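Local structure of acyl-CoA dehydrogenase FadE3 (Mycobacterium smegmatis, 4IV6) at residues A142-G146 against D147-I151; L201-L204 against G205-G208; D263-R266 against Y267-R271; E366-N369 against E370-R373. The protein belongs to the acyl-CoA dehydrogenase family of flavoproteins and, as a four-chain assembly, binds dihydroflavine-adenine dinucleotide in pockets shared between subunits. One frame throughout, in Å; residues are numbered along the deposited sequence.

Contact 1: A142-G146 against D147-I151; sequences ARRDG and DDYVI
The Y149 ring rises beside the strand of A142 and R144: R143 C lies at its edge, near the ring plane, while A142 O and R144 N approach obliquely, the former 4.0 Å from Y149 CD1. The R144 guanidinium crosses at the far end of this ring, the two planes turned 69° apart. R144 NH2 stays 4.1 Å from Y149 OH, and a water spans the gap, donating to Y149 OH at 2.7 Å and accepting a weak bond from R144 NH2. Y149 OH is also hydrogen-bonded to E231. The arginine chain reaches this far because it runs extended from CG to NE, with CG opposite the backbone N across the first torsion (chi1 -154°). Both residues belong to a beta hairpin with a two-residue loop (G146, D147), strand 141-145 returning as strand 148-159 through a type II' turn from D145 to D148; G146 takes the positive phi (67°) of that turn. D145 N donates to D148 O at 2.8 Å and D148 N back to D145 O at 3.1 Å, closing the hairpin end. The next hydrogen-bonded pair is R143 with V150. Between such pairs, CA-H...O contacts join R144 CA to D148 O and A142 CA to V150 O. On the face of A142, R144, Y149 and I151, the alanine CB sits 4.2 Å from Y149 CB and packs with I151 CG1; L187 of strand 184-190 covers A142 and Y149. On the other face D145 CB touches V150 CG2 at 3.9 Å, and the D145 carboxylate forms a salt bridge with R220.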
loop_
_atom_site.group_PDB
_atom_site.type_symbol
_atom_site.label_atom_id
_atom_site.label_comp_id
_atom_site.label_asym_id
_atom_site.label_seq_id
_atom_site.Cartn_x
_atom_site.Cartn_y
_atom_site.Cartn_z
ATOM N N ALA B 142 43.250 -4.060 11.669
ATOM C CA ALA B 142 44.489 -3.498 11.199
ATOM C C ALA B 142 45.345 -3.206 12.415
ATOM O O ALA B 142 45.016 -2.340 13.225
ATOM C CB ALA B 142 44.220 -2.248 10.407
ATOM N N ARG B 143 46.426 -3.952 12.548
ATOM C CA ARG B 143 47.254 -3.882 13.741
ATOM C C ARG B 143 48.601 -3.244 13.420
ATOM O O ARG B 143 49.269 -3.609 12.453
ATOM C CB ARG B 143 47.386 -5.284 14.329
ATOM C CG ARG B 143 48.737 -5.661 14.878
ATOM C CD ARG B 143 48.680 -7.100 15.361
ATOM N NE ARG B 143 48.593 -7.199 16.813
ATOM C CZ ARG B 143 49.516 -7.785 17.556
ATOM N NH1 ARG B 143 49.373 -7.848 18.874
ATOM N NH2 ARG B 143 50.575 -8.316 16.956
ATOM N N ARG B 144 48.981 -2.264 14.232
ATOM C CA ARG B 144 50.219 -1.556 14.000
ATOM C C ARG B 144 51.413 -2.482 14.241
ATOM O O ARG B 144 51.431 -3.257 15.190
ATOM C CB ARG B 144 50.307 -0.320 14.889
ATOM C CG ARG B 144 51.186 0.750 14.293
ATOM C CD ARG B 144 51.776 1.634 15.348
ATOM N NE ARG B 144 52.238 2.896 14.779
ATOM C CZ ARG B 144 51.436 3.910 14.478
ATOM N NH1 ARG B 144 51.960 5.011 13.973
ATOM N NH2 ARG B 144 50.112 3.821 14.657
ATOM N N ASP B 145 52.373 -2.446 13.326
ATOM C CA ASP B 145 53.639 -3.142 13.480
ATOM C C ASP B 145 54.686 -2.236 12.843
ATOM O O ASP B 145 54.795 -2.162 11.614
ATOM C CB ASP B 145 53.602 -4.510 12.795
ATOM C CG ASP B 145 54.956 -5.191 12.765
ATOM O OD1 ASP B 145 55.759 -4.938 13.650
ATOM O OD2 ASP B 145 55.232 -5.983 11.857
ATOM N N GLY B 146 55.421 -1.511 13.686
ATOM C CA GLY B 146 56.402 -0.542 13.218
ATOM C C GLY B 146 55.669 0.591 12.536
ATOM O O GLY B 146 54.748 1.168 13.105
ATOM N N ASP B 147 56.036 0.888 11.299
ATOM C CA ASP B 147 55.355 1.928 10.551
ATOM C C ASP B 147 54.397 1.390 9.527
ATOM O O ASP B 147 54.062 2.099 8.586
ATOM C CB ASP B 147 56.356 2.848 9.882
ATOM C CG ASP B 147 57.273 3.526 10.889
ATOM O OD1 ASP B 147 56.786 4.018 11.940
ATOM O OD2 ASP B 147 58.481 3.546 10.616
ATOM N N ASP B 148 53.939 0.152 9.732
ATOM C CA ASP B 148 52.872 -0.445 8.935
ATOM C C ASP B 148 51.649 -0.758 9.782
ATOM O O ASP B 148 51.739 -0.970 10.985
ATOM C CB ASP B 148 53.309 -1.779 8.295
ATOM C CG ASP B 148 54.320 -1.610 7.174
ATOM O OD1 ASP B 148 54.309 -0.574 6.426
ATOM O OD2 ASP B 148 55.120 -2.572 7.030
ATOM N N TYR B 149 50.507 -0.809 9.116
ATOM C CA TYR B 149 49.377 -1.584 9.595
ATOM C C TYR B 149 49.433 -2.945 8.901
ATOM O O TYR B 149 49.749 -3.024 7.715
ATOM C CB TYR B 149 48.046 -0.909 9.277
ATOM C CG TYR B 149 47.745 0.332 10.090
ATOM C CD1 TYR B 149 47.453 0.260 11.442
ATOM C CD2 TYR B 149 47.691 1.574 9.479
ATOM C CE1 TYR B 149 47.127 1.408 12.167
ATOM C CE2 TYR B 149 47.379 2.716 10.197
ATOM C CZ TYR B 149 47.094 2.630 11.533
ATOM O OH TYR B 149 46.783 3.799 12.207
ATOM N N VAL B 150 49.136 -3.989 9.665
ATOM C CA VAL B 150 48.944 -5.318 9.155
ATOM C C VAL B 150 47.460 -5.624 9.186
ATOM O O VAL B 150 46.853 -5.689 10.257
ATOM C CB VAL B 150 49.676 -6.375 9.979
ATOM C CG1 VAL B 150 49.540 -7.725 9.292
ATOM C CG2 VAL B 150 51.150 -5.991 10.141
ATOM N N ILE B 151 46.909 -5.831 7.991
ATOM C CA ILE B 151 45.475 -6.048 7.801
ATOM C C ILE B 151 45.155 -7.525 7.586
ATOM O O ILE B 151 45.744 -8.195 6.704
ATOM C CB ILE B 151 44.952 -5.237 6.591
ATOM C CG1 ILE B 151 45.346 -3.756 6.693
ATOM C CG2 ILE B 151 43.449 -5.342 6.464
ATOM C CD1 ILE B 151 45.067 -2.953 5.430
HETATM O O HOH W 1 48.432 5.877 12.468
#

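Contact 2: L201-L204 against G205-G208; sequences LPKL and GYKG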
loop_
_atom_site.group_PDB
_atom_site.type_symbol
_atom_site.label_atom_id
_atom_site.label_comp_id
_atom_site.label_asym_id
_atom_site.label_seq_id
_atom_site.Cartn_x
_atom_site.Cartn_y
_atom_site.Cartn_z
ATOM N N LEU B 201 30.610 -11.430 -7.709
ATOM C CA LEU B 201 29.457 -12.098 -7.153
ATOM C C LEU B 201 28.286 -12.023 -8.150
ATOM O O LEU B 201 27.968 -10.962 -8.623
ATOM C CB LEU B 201 29.128 -11.476 -5.800
ATOM C CG LEU B 201 30.303 -11.505 -4.801
ATOM C CD1 LEU B 201 29.997 -10.688 -3.563
ATOM C CD2 LEU B 201 30.691 -12.918 -4.399
ATOM N N PRO B 202 27.656 -13.152 -8.490
ATOM C CA PRO B 202 26.563 -13.057 -9.453
ATOM C C PRO B 202 25.283 -12.445 -8.866
ATOM O O PRO B 202 24.875 -12.772 -7.732
ATOM C CB PRO B 202 26.356 -14.495 -9.916
ATOM C CG PRO B 202 26.874 -15.315 -8.811
ATOM C CD PRO B 202 28.045 -14.547 -8.237
ATOM N N LYS B 203 24.687 -11.541 -9.643
ATOM C CA LYS B 203 23.678 -10.580 -9.155
ATOM C C LYS B 203 22.417 -10.586 -10.029
ATOM O O LYS B 203 22.485 -10.838 -11.223
ATOM C CB LYS B 203 24.226 -9.143 -9.256
ATOM C CG LYS B 203 25.424 -8.832 -8.459
ATOM C CD LYS B 203 25.814 -7.377 -8.565
ATOM C CE LYS B 203 26.741 -7.124 -9.754
ATOM N NZ LYS B 203 27.306 -5.758 -9.598
ATOM N N LEU B 204 21.290 -10.186 -9.440
ATOM C CA LEU B 204 20.014 -10.054 -10.149
ATOM C C LEU B 204 20.040 -8.933 -11.199
ATOM O O LEU B 204 19.481 -9.073 -12.289
ATOM C CB LEU B 204 18.910 -9.767 -9.132
ATOM C CG LEU B 204 17.558 -9.347 -9.653
ATOM C CD1 LEU B 204 16.938 -10.432 -10.513
ATOM C CD2 LEU B 204 16.669 -9.021 -8.470
ATOM N N GLY B 205 20.662 -7.816 -10.828
ATOM C CA GLY B 205 20.811 -6.631 -11.699
ATOM C C GLY B 205 22.134 -5.947 -11.359
ATOM O O GLY B 205 23.061 -6.594 -10.852
ATOM N N TYR B 206 22.243 -4.659 -11.683
ATOM C CA TYR B 206 23.482 -3.925 -11.454
ATOM C C TYR B 206 24.596 -4.620 -12.229
ATOM O O TYR B 206 25.698 -4.740 -11.741
ATOM C CB TYR B 206 23.815 -3.910 -9.949
ATOM C CG TYR B 206 24.810 -2.853 -9.466
ATOM C CD1 TYR B 206 25.448 -1.958 -10.344
ATOM C CD2 TYR B 206 25.123 -2.758 -8.133
ATOM C CE1 TYR B 206 26.377 -1.024 -9.869
ATOM C CE2 TYR B 206 26.023 -1.828 -7.648
ATOM C CZ TYR B 206 26.635 -0.957 -8.505
ATOM O OH TYR B 206 27.522 -0.029 -7.993
ATOM N N LYS B 207 24.294 -5.082 -13.429
ATOM C CA LYS B 207 25.254 -5.875 -14.191
ATOM C C LYS B 207 26.321 -4.998 -14.877
ATOM O O LYS B 207 26.208 -3.785 -14.908
ATOM C CB LYS B 207 24.501 -6.791 -15.164
ATOM C CG LYS B 207 23.901 -7.978 -14.388
ATOM C CD LYS B 207 23.014 -8.917 -15.170
ATOM C CE LYS B 207 23.833 -9.898 -15.971
ATOM N NZ LYS B 207 23.004 -10.543 -17.042
ATOM N N GLY B 208 27.370 -5.615 -15.384
ATOM C CA GLY B 208 28.481 -4.841 -15.985
ATOM C C GLY B 208 29.532 -4.406 -14.969
ATOM O O GLY B 208 30.732 -4.639 -15.179
#
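K203 curls over the two residues G205 and Y206, its chain passing from one backbone oxygen of the loop to the next. CB starts the path against G205 O at 3.2 Å, pointing toward the second half of the loop. CG, placed beside the backbone N by chi1 of -62°, runs on past the same oxygen without coming closer, and CD passes 3.7 Å from G205 O. The bend at chi3 (-88°) then steers the chain to the following carbonyl: CE lies 3.3 Å from Y206 O. At the tip, NZ donates to Y206 O at 2.9 Å. The same ammonium stands over one face of the Y206 ring, 4.2 Å from NZ to the ring centroid and 26° off the ring normal, a cation-pi contact displaced toward the base of the ring, where Y206 CG is 3.8 Å from NZ. Y206 thus meets the ammonium both with its carbonyl oxygen and with its ring. NZ has further partners in V209 O, a hydrogen bond, and S211 OG, a weak one, so several oxygens would help offset the charge of this group. D358 accepts a hydrogen bond from Y206 N, tying down the loop at this point, while K207 NZ is hydrogen-bonded to the carbonyls of E34 and H35. Y346 of the second subunit packs on both K203 and Y206. The loop joins strand 195-200 to strand 211-216 of the acyl-CoA dehydrogenase middle domain, and K203 and Y206 line a pocket for dihydroflavine-adenine dinucleotide.

Contact 3: D263-R266 against Y267-R271; sequences DALR and YSQER. With FDA (dihydroflavine-adenine dinucleotide), chain C.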
loop_
_atom_site.group_PDB
_atom_site.type_symbol
_atom_site.label_atom_id
_atom_site.label_comp_id
_atom_site.label_asym_id
_atom_site.label_seq_id
_atom_site.Cartn_x
_atom_site.Cartn_y
_atom_site.Cartn_z
ATOM N N ASP B 263 9.130 4.957 -20.411
ATOM C CA ASP B 263 8.779 3.829 -21.264
ATOM C C ASP B 263 7.300 3.488 -21.150
ATOM O O ASP B 263 6.636 3.229 -22.142
ATOM C CB ASP B 263 9.610 2.580 -20.940
ATOM C CG ASP B 263 11.039 2.668 -21.449
ATOM O OD1 ASP B 263 11.413 3.719 -22.049
ATOM O OD2 ASP B 263 11.811 1.689 -21.227
ATOM N N ALA B 264 6.784 3.477 -19.930
ATOM C CA ALA B 264 5.387 3.172 -19.692
ATOM C C ALA B 264 4.460 4.213 -20.343
ATOM O O ALA B 264 3.481 3.868 -20.983
ATOM C CB ALA B 264 5.134 3.096 -18.206
ATOM N N LEU B 265 4.792 5.484 -20.194
ATOM C CA LEU B 265 3.961 6.551 -20.763
ATOM C C LEU B 265 3.960 6.509 -22.273
ATOM O O LEU B 265 2.905 6.617 -22.894
ATOM C CB LEU B 265 4.467 7.904 -20.302
ATOM C CG LEU B 265 3.697 9.124 -20.799
ATOM C CD1 LEU B 265 2.233 9.073 -20.403
ATOM C CD2 LEU B 265 4.351 10.362 -20.198
ATOM N N ARG B 266 5.137 6.323 -22.859
ATOM C CA ARG B 266 5.245 6.164 -24.294
ATOM C C ARG B 266 4.474 4.945 -24.771
ATOM O O ARG B 266 3.667 5.039 -25.692
ATOM C CB ARG B 266 6.695 6.036 -24.741
ATOM C CG ARG B 266 6.834 5.682 -26.218
ATOM C CD ARG B 266 8.296 5.621 -26.695
ATOM N NE ARG B 266 9.123 4.775 -25.816
ATOM C CZ ARG B 266 8.999 3.446 -25.659
ATOM N NH1 ARG B 266 8.080 2.718 -26.326
ATOM N NH2 ARG B 266 9.822 2.822 -24.829
ATOM N N TYR B 267 4.724 3.787 -24.160
ATOM C CA TYR B 267 4.015 2.583 -24.586
ATOM C C TYR B 267 2.496 2.760 -24.515
ATOM O O TYR B 267 1.796 2.272 -25.377
ATOM C CB TYR B 267 4.403 1.374 -23.736
ATOM C CG TYR B 267 3.915 0.072 -24.296
ATOM C CD1 TYR B 267 4.516 -0.499 -25.426
ATOM C CD2 TYR B 267 2.855 -0.602 -23.704
ATOM C CE1 TYR B 267 4.064 -1.717 -25.961
ATOM C CE2 TYR B 267 2.399 -1.815 -24.209
ATOM C CZ TYR B 267 2.990 -2.370 -25.344
ATOM O OH TYR B 267 2.519 -3.589 -25.811
ATOM N N SER B 268 2.007 3.455 -23.498
ATOM C CA SER B 268 0.561 3.623 -23.264
ATOM C C SER B 268 -0.142 4.459 -24.341
ATOM O O SER B 268 -1.377 4.440 -24.473
ATOM C CB SER B 268 0.293 4.264 -21.905
ATOM O OG SER B 268 0.456 5.673 -21.946
ATOM N N GLN B 269 0.664 5.176 -25.115
ATOM C CA GLN B 269 0.180 5.907 -26.258
ATOM C C GLN B 269 0.324 5.101 -27.565
ATOM O O GLN B 269 -0.415 5.326 -28.484
ATOM C CB GLN B 269 0.952 7.224 -26.370
ATOM C CG GLN B 269 0.659 8.163 -25.219
ATOM C CD GLN B 269 1.678 9.285 -25.148
ATOM O OE1 GLN B 269 1.593 10.271 -25.885
ATOM N NE2 GLN B 269 2.672 9.113 -24.304
ATOM N N GLU B 270 1.269 4.168 -27.625
ATOM C CA GLU B 270 1.510 3.390 -28.822
ATOM C C GLU B 270 0.573 2.187 -28.893
ATOM O O GLU B 270 0.064 1.895 -29.922
ATOM C CB GLU B 270 2.962 2.921 -28.876
ATOM C CG GLU B 270 3.945 4.065 -29.068
ATOM C CD GLU B 270 5.401 3.639 -28.899
ATOM O OE1 GLU B 270 5.671 2.550 -28.326
ATOM O OE2 GLU B 270 6.296 4.416 -29.314
ATOM N N ARG B 271 0.374 1.489 -27.789
ATOM C CA ARG B 271 -0.459 0.313 -27.733
ATOM C C ARG B 271 -1.915 0.723 -27.564
ATOM O O ARG B 271 -2.221 1.592 -26.721
ATOM C CB ARG B 271 -0.037 -0.543 -26.532
ATOM C CG ARG B 271 -0.791 -1.847 -26.362
ATOM C CD ARG B 271 -0.589 -2.807 -27.528
ATOM N NE ARG B 271 -0.887 -4.182 -27.141
ATOM C CZ ARG B 271 -0.598 -5.251 -27.875
ATOM N NH1 ARG B 271 -0.032 -5.134 -29.068
ATOM N NH2 ARG B 271 -0.872 -6.453 -27.414
HETATM P PA FDA C . -2.641 -5.610 -23.563
HETATM O O1A FDA C . -1.890 -4.970 -24.685
HETATM O O2A FDA C . -4.043 -6.152 -23.714
HETATM O O5B FDA C . -2.689 -4.588 -22.335
HETATM C C5B FDA C . -1.601 -3.710 -22.015
HETATM C C4B FDA C . -1.929 -2.997 -20.703
HETATM O O4B FDA C . -3.192 -2.329 -20.856
HETATM C C3B FDA C . -2.102 -3.965 -19.545
HETATM O O3B FDA C . -1.782 -3.265 -18.363
HETATM C C2B FDA C . -3.601 -4.234 -19.568
HETATM O O2B FDA C . -4.115 -4.689 -18.337
HETATM C C1B FDA C . -4.127 -2.877 -19.944
HETATM N N9A FDA C . -5.420 -2.951 -20.600
HETATM C C8A FDA C . -5.660 -3.408 -21.839
HETATM N N7A FDA C . -6.972 -3.297 -22.105
HETATM C C5A FDA C . -7.592 -2.750 -21.010
HETATM C C6A FDA C . -8.969 -2.404 -20.621
HETATM N N6A FDA C . -10.004 -2.600 -21.485
HETATM N N1A FDA C . -9.151 -1.878 -19.383
HETATM C C2A FDA C . -8.132 -1.686 -18.525
HETATM N N3A FDA C . -6.843 -2.001 -18.808
HETATM C C4A FDA C . -6.547 -2.530 -20.018
HETATM N N1 FDA C . -1.448 -16.405 -23.874
HETATM C C2 FDA C . -1.943 -17.500 -24.472
HETATM O O2 FDA C . -2.922 -17.384 -25.258
HETATM N N3 FDA C . -1.431 -18.705 -24.217
HETATM C C4 FDA C . -0.387 -18.899 -23.404
HETATM O O4 FDA C . 0.052 -20.023 -23.227
HETATM C C4X FDA C . 0.215 -17.773 -22.714
HETATM N N5 FDA C . 1.263 -17.859 -21.877
HETATM C C5X FDA C . 2.004 -16.734 -21.644
HETATM C C6 FDA C . 3.318 -16.817 -21.170
HETATM C C7 FDA C . 4.057 -15.688 -20.908
HETATM C C7M FDA C . 5.472 -15.794 -20.422
HETATM C C8 FDA C . 3.490 -14.435 -21.121
HETATM C C8M FDA C . 4.201 -13.156 -20.848
HETATM C C9 FDA C . 2.200 -14.331 -21.565
HETATM C C9A FDA C . 1.450 -15.463 -21.857
HETATM N N10 FDA C . 0.117 -15.328 -22.367
HETATM C C10 FDA C . -0.408 -16.465 -23.013
HETATM C "C1'" FDA C . -0.279 -14.044 -22.958
HETATM C "C2'" FDA C . -0.948 -13.250 -21.857
HETATM O "O2'" FDA C . -2.188 -13.850 -21.456
HETATM C "C3'" FDA C . -1.079 -11.808 -22.358
HETATM O "O3'" FDA C . 0.204 -11.146 -22.215
HETATM C "C4'" FDA C . -2.129 -11.064 -21.575
HETATM O "O4'" FDA C . -3.375 -11.462 -22.108
HETATM C "C5'" FDA C . -2.042 -9.547 -21.705
HETATM O "O5'" FDA C . -1.993 -9.226 -23.058
HETATM P P FDA C . -1.219 -8.054 -23.752
HETATM O O1P FDA C . 0.224 -8.164 -23.443
HETATM O O2P FDA C . -1.666 -8.167 -25.159
HETATM O O3P FDA C . -1.797 -6.793 -22.942
#
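Near the end of helix 234-270, D263 O accepts from Y267 N at 2.8 Å and A264 O from S268 N in i to i+4 bonds, but Q269 N turns to R266 O at 3.1 Å, an oxygen that accepts from E270 N as well, before R271 leaves helical backbone angles. L265 O is gripped by two side chains from opposite faces of its plane. S268 OG donates at 2.8 Å to L265 O, brought there by chi1 of 81°, which sets it between the backbone N and carbonyl carbon. Q269 NE2 reaches L265 O at 2.9 Å from above the carbonyl plane, although the oxygen lies in the glutamine amide plane; the backbone bond from Q269 N to it is weak. R266, bent at chi3 (51°), joins two acids: NH1 makes a salt bridge to E270 OE1 at 3.1 Å, and NH2 a weaker one to D263 OD1 at 3.3 Å. E270 OE2 also rests on R266 CG. D263 OD2 bonds Y355. R271 CB lies above one face of the Y267 ring, toward its rim, and the ring stacks with H341. Beyond the helix end, R271 NE donates to O1A of dihydroflavine-adenine dinucleotide at 2.8 Å and R271 NH2 to O2P at 2.9 Å, while NH1 bonds P129 O of the second subunit. One guanidinium thereby bridges both phosphates of the dinucleotide, at a pyrophosphate site built between two subunits.

Contact 4: E366-N369 against E370-R373; sequences EGTN and EIQR. With FDA (dihydroflavine-adenine dinucleotide), chain D.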
loop_
_atom_site.group_PDB
_atom_site.type_symbol
_atom_site.label_atom_id
_atom_site.label_comp_id
_atom_site.label_asym_id
_atom_site.label_seq_id
_atom_site.Cartn_x
_atom_site.Cartn_y
_atom_site.Cartn_z
ATOM N N GLU B 366 22.351 -0.838 -0.677
ATOM C CA GLU B 366 23.094 0.426 -0.431
ATOM C C GLU B 366 22.715 0.912 0.965
ATOM O O GLU B 366 22.093 1.978 1.147
ATOM C CB GLU B 366 22.736 1.441 -1.510
ATOM C CG GLU B 366 23.155 1.048 -2.932
ATOM C CD GLU B 366 24.652 1.212 -3.199
ATOM O OE1 GLU B 366 25.361 1.712 -2.289
ATOM O OE2 GLU B 366 25.135 0.848 -4.324
ATOM N N GLY B 367 23.102 0.114 1.968
ATOM C CA GLY B 367 22.431 0.143 3.266
ATOM C C GLY B 367 20.965 -0.285 3.050
ATOM O O GLY B 367 20.370 -0.015 1.995
ATOM N N THR B 368 20.362 -0.966 4.014
ATOM C CA THR B 368 18.969 -1.353 3.838
ATOM C C THR B 368 17.966 -0.273 4.256
ATOM O O THR B 368 18.235 0.592 5.083
ATOM C CB THR B 368 18.611 -2.631 4.622
ATOM O OG1 THR B 368 18.555 -2.338 6.021
ATOM C CG2 THR B 368 19.607 -3.752 4.330
ATOM N N ASN B 369 16.759 -0.384 3.728
ATOM C CA ASN B 369 15.738 0.556 4.095
ATOM C C ASN B 369 15.228 0.368 5.530
ATOM O O ASN B 369 14.765 1.339 6.131
ATOM C CB ASN B 369 14.645 0.626 3.038
ATOM C CG ASN B 369 15.037 1.523 1.865
ATOM O OD1 ASN B 369 16.074 2.185 1.900
ATOM N ND2 ASN B 369 14.237 1.502 0.811
ATOM N N GLU B 370 15.372 -0.837 6.109
ATOM C CA GLU B 370 15.048 -1.018 7.527
ATOM C C GLU B 370 16.035 -0.211 8.392
ATOM O O GLU B 370 15.627 0.533 9.293
ATOM C CB GLU B 370 15.026 -2.482 7.956
ATOM C CG GLU B 370 13.961 -3.346 7.247
ATOM C CD GLU B 370 14.270 -3.642 5.791
ATOM O OE1 GLU B 370 15.459 -3.715 5.429
ATOM O OE2 GLU B 370 13.304 -3.775 4.987
ATOM N N ILE B 371 17.324 -0.312 8.090
ATOM C CA ILE B 371 18.302 0.477 8.831
ATOM C C ILE B 371 18.044 1.970 8.597
ATOM O O ILE B 371 18.116 2.770 9.522
ATOM C CB ILE B 371 19.764 0.144 8.474
ATOM C CG1 ILE B 371 20.089 -1.292 8.870
ATOM C CG2 ILE B 371 20.720 1.138 9.154
ATOM C CD1 ILE B 371 19.905 -1.614 10.327
ATOM N N GLN B 372 17.743 2.334 7.363
ATOM C CA GLN B 372 17.506 3.743 7.058
ATOM C C GLN B 372 16.319 4.326 7.880
ATOM O O GLN B 372 16.380 5.466 8.349
ATOM C CB GLN B 372 17.275 3.900 5.564
ATOM C CG GLN B 372 17.174 5.334 5.106
ATOM C CD GLN B 372 18.442 6.108 5.374
ATOM O OE1 GLN B 372 19.384 6.037 4.595
ATOM N NE2 GLN B 372 18.467 6.861 6.487
ATOM N N ARG B 373 15.240 3.562 8.041
ATOM C CA ARG B 373 14.106 4.057 8.860
ATOM C C ARG B 373 14.511 4.214 10.306
ATOM O O ARG B 373 14.102 5.171 10.959
ATOM C CB ARG B 373 12.893 3.113 8.807
ATOM C CG ARG B 373 12.195 3.050 7.475
ATOM C CD ARG B 373 10.797 2.455 7.585
ATOM N NE ARG B 373 10.127 2.499 6.279
ATOM C CZ ARG B 373 10.329 1.614 5.300
ATOM N NH1 ARG B 373 11.152 0.588 5.456
ATOM N NH2 ARG B 373 9.680 1.754 4.154
HETATM P PA FDA D . 21.932 -7.756 7.184
HETATM O O1A FDA D . 22.556 -6.662 8.014
HETATM O O2A FDA D . 22.342 -9.189 7.378
HETATM O O5B FDA D . 20.343 -7.637 7.341
HETATM C C5B FDA D . 19.426 -8.642 6.851
HETATM C C4B FDA D . 17.984 -8.161 7.092
HETATM O O4B FDA D . 17.774 -7.807 8.473
HETATM C C3B FDA D . 17.663 -6.901 6.319
HETATM O O3B FDA D . 16.246 -6.866 6.040
HETATM C C2B FDA D . 18.066 -5.817 7.295
HETATM O O2B FDA D . 17.448 -4.554 7.069
HETATM C C1B FDA D . 17.543 -6.412 8.581
HETATM N N9A FDA D . 18.202 -5.866 9.799
HETATM C C8A FDA D . 19.473 -6.116 10.185
HETATM N N7A FDA D . 19.732 -5.504 11.357
HETATM C C5A FDA D . 18.604 -4.844 11.714
HETATM C C6A FDA D . 18.185 -3.999 12.819
HETATM N N6A FDA D . 19.048 -3.729 13.800
HETATM N N1A FDA D . 16.934 -3.487 12.847
HETATM C C2A FDA D . 16.054 -3.784 11.876
HETATM N N3A FDA D . 16.366 -4.556 10.811
HETATM C C4A FDA D . 17.591 -5.108 10.700
HETATM N N1 FDA D . 28.879 -2.563 0.708
HETATM C C2 FDA D . 30.040 -1.916 0.705
HETATM O O2 FDA D . 30.660 -1.787 1.778
HETATM N N3 FDA D . 30.567 -1.396 -0.418
HETATM C C4 FDA D . 29.999 -1.491 -1.620
HETATM O O4 FDA D . 30.552 -1.011 -2.647
HETATM C C4X FDA D . 28.691 -2.171 -1.699
HETATM N N5 FDA D . 28.025 -2.360 -2.858
HETATM C C5X FDA D . 27.085 -3.336 -2.938
HETATM C C6 FDA D . 26.676 -3.853 -4.172
HETATM C C7 FDA D . 25.683 -4.829 -4.261
HETATM C C7M FDA D . 25.278 -5.401 -5.595
HETATM C C8 FDA D . 25.060 -5.295 -3.086
HETATM C C8M FDA D . 23.971 -6.343 -3.077
HETATM C C9 FDA D . 25.471 -4.789 -1.863
HETATM C C9A FDA D . 26.491 -3.828 -1.772
HETATM N N10 FDA D . 26.903 -3.368 -0.503
HETATM C C10 FDA D . 28.167 -2.740 -0.438
HETATM C "C1'" FDA D . 26.518 -4.180 0.656
HETATM C "C2'" FDA D . 25.280 -3.551 1.257
HETATM O "O2'" FDA D . 25.574 -2.275 1.828
HETATM C "C3'" FDA D . 24.717 -4.509 2.308
HETATM O "O3'" FDA D . 24.057 -5.568 1.621
HETATM C "C4'" FDA D . 23.738 -3.856 3.255
HETATM O "O4'" FDA D . 24.542 -3.158 4.220
HETATM C "C5'" FDA D . 22.895 -4.894 4.017
HETATM O "O5'" FDA D . 23.765 -5.852 4.576
HETATM P P FDA D . 23.430 -7.384 4.802
HETATM O O1P FDA D . 24.607 -7.875 5.622
HETATM O O2P FDA D . 23.142 -8.027 3.490
HETATM O O3P FDA D . 22.060 -7.313 5.651
HETATM O O HOH W 2 20.296 3.641 3.609
#
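T368 chi1 of 72° sets OG1 between the backbone N and the carbonyl carbon, where it can face I371 N, and the bend of E370 at chi2 (72°) folds its carboxylate back toward the same hydroxyl. I371 N donates to T368 OG1 at 3.1 Å along a nearly straight line (170°), a side-chain N-cap. The capping oxygen also lies 2.7 Å from O2B of dihydroflavine-adenine dinucleotide, and that ribose hydroxyl donates to E370 OE1 at 2.7 Å. The ribose O2B thus sits between the cap hydroxyl and the glutamate. T368 CG2 packs on C5' of the ligand at 3.5 Å, and I371 CD1 touches the adenine at C5A, 3.7 Å away. Behind them the helix continues regularly, Q372 N donating to T368 O at 2.9 Å and R373 N to N369 O. The N369 amide is hydrogen-bonded to K323, S327 and E328, joining the start of helix 369-383 to helix 316-340; R373 forms a salt bridge with D290 of the third subunit. The capped N-terminus of helix 369-383 helps line the adenosine end of the dinucleotide pocket.

The contacts follow one another along the chain. Contact 1, the hairpin of strands 141-145 and 148-159, and contact 2, the loop between strands 195-200 and 211-216 of the same antiparallel sheet, belong to the middle domain, 35 Å between centres. Contact 3 ends helix 234-270 and contact 4 starts helix 369-383, both in the C-terminal domain, 33 Å between centres. Contact 1 is peripheral, its centre 59 Å from that of contact 3. Contacts 2 and 4, about 4 Å between nearest atoms, line one dinucleotide pocket. Contact 3 serves another, whose dinucleotide is also bound by T368 and E370 of the second subunit, so each dinucleotide ties two subunits together.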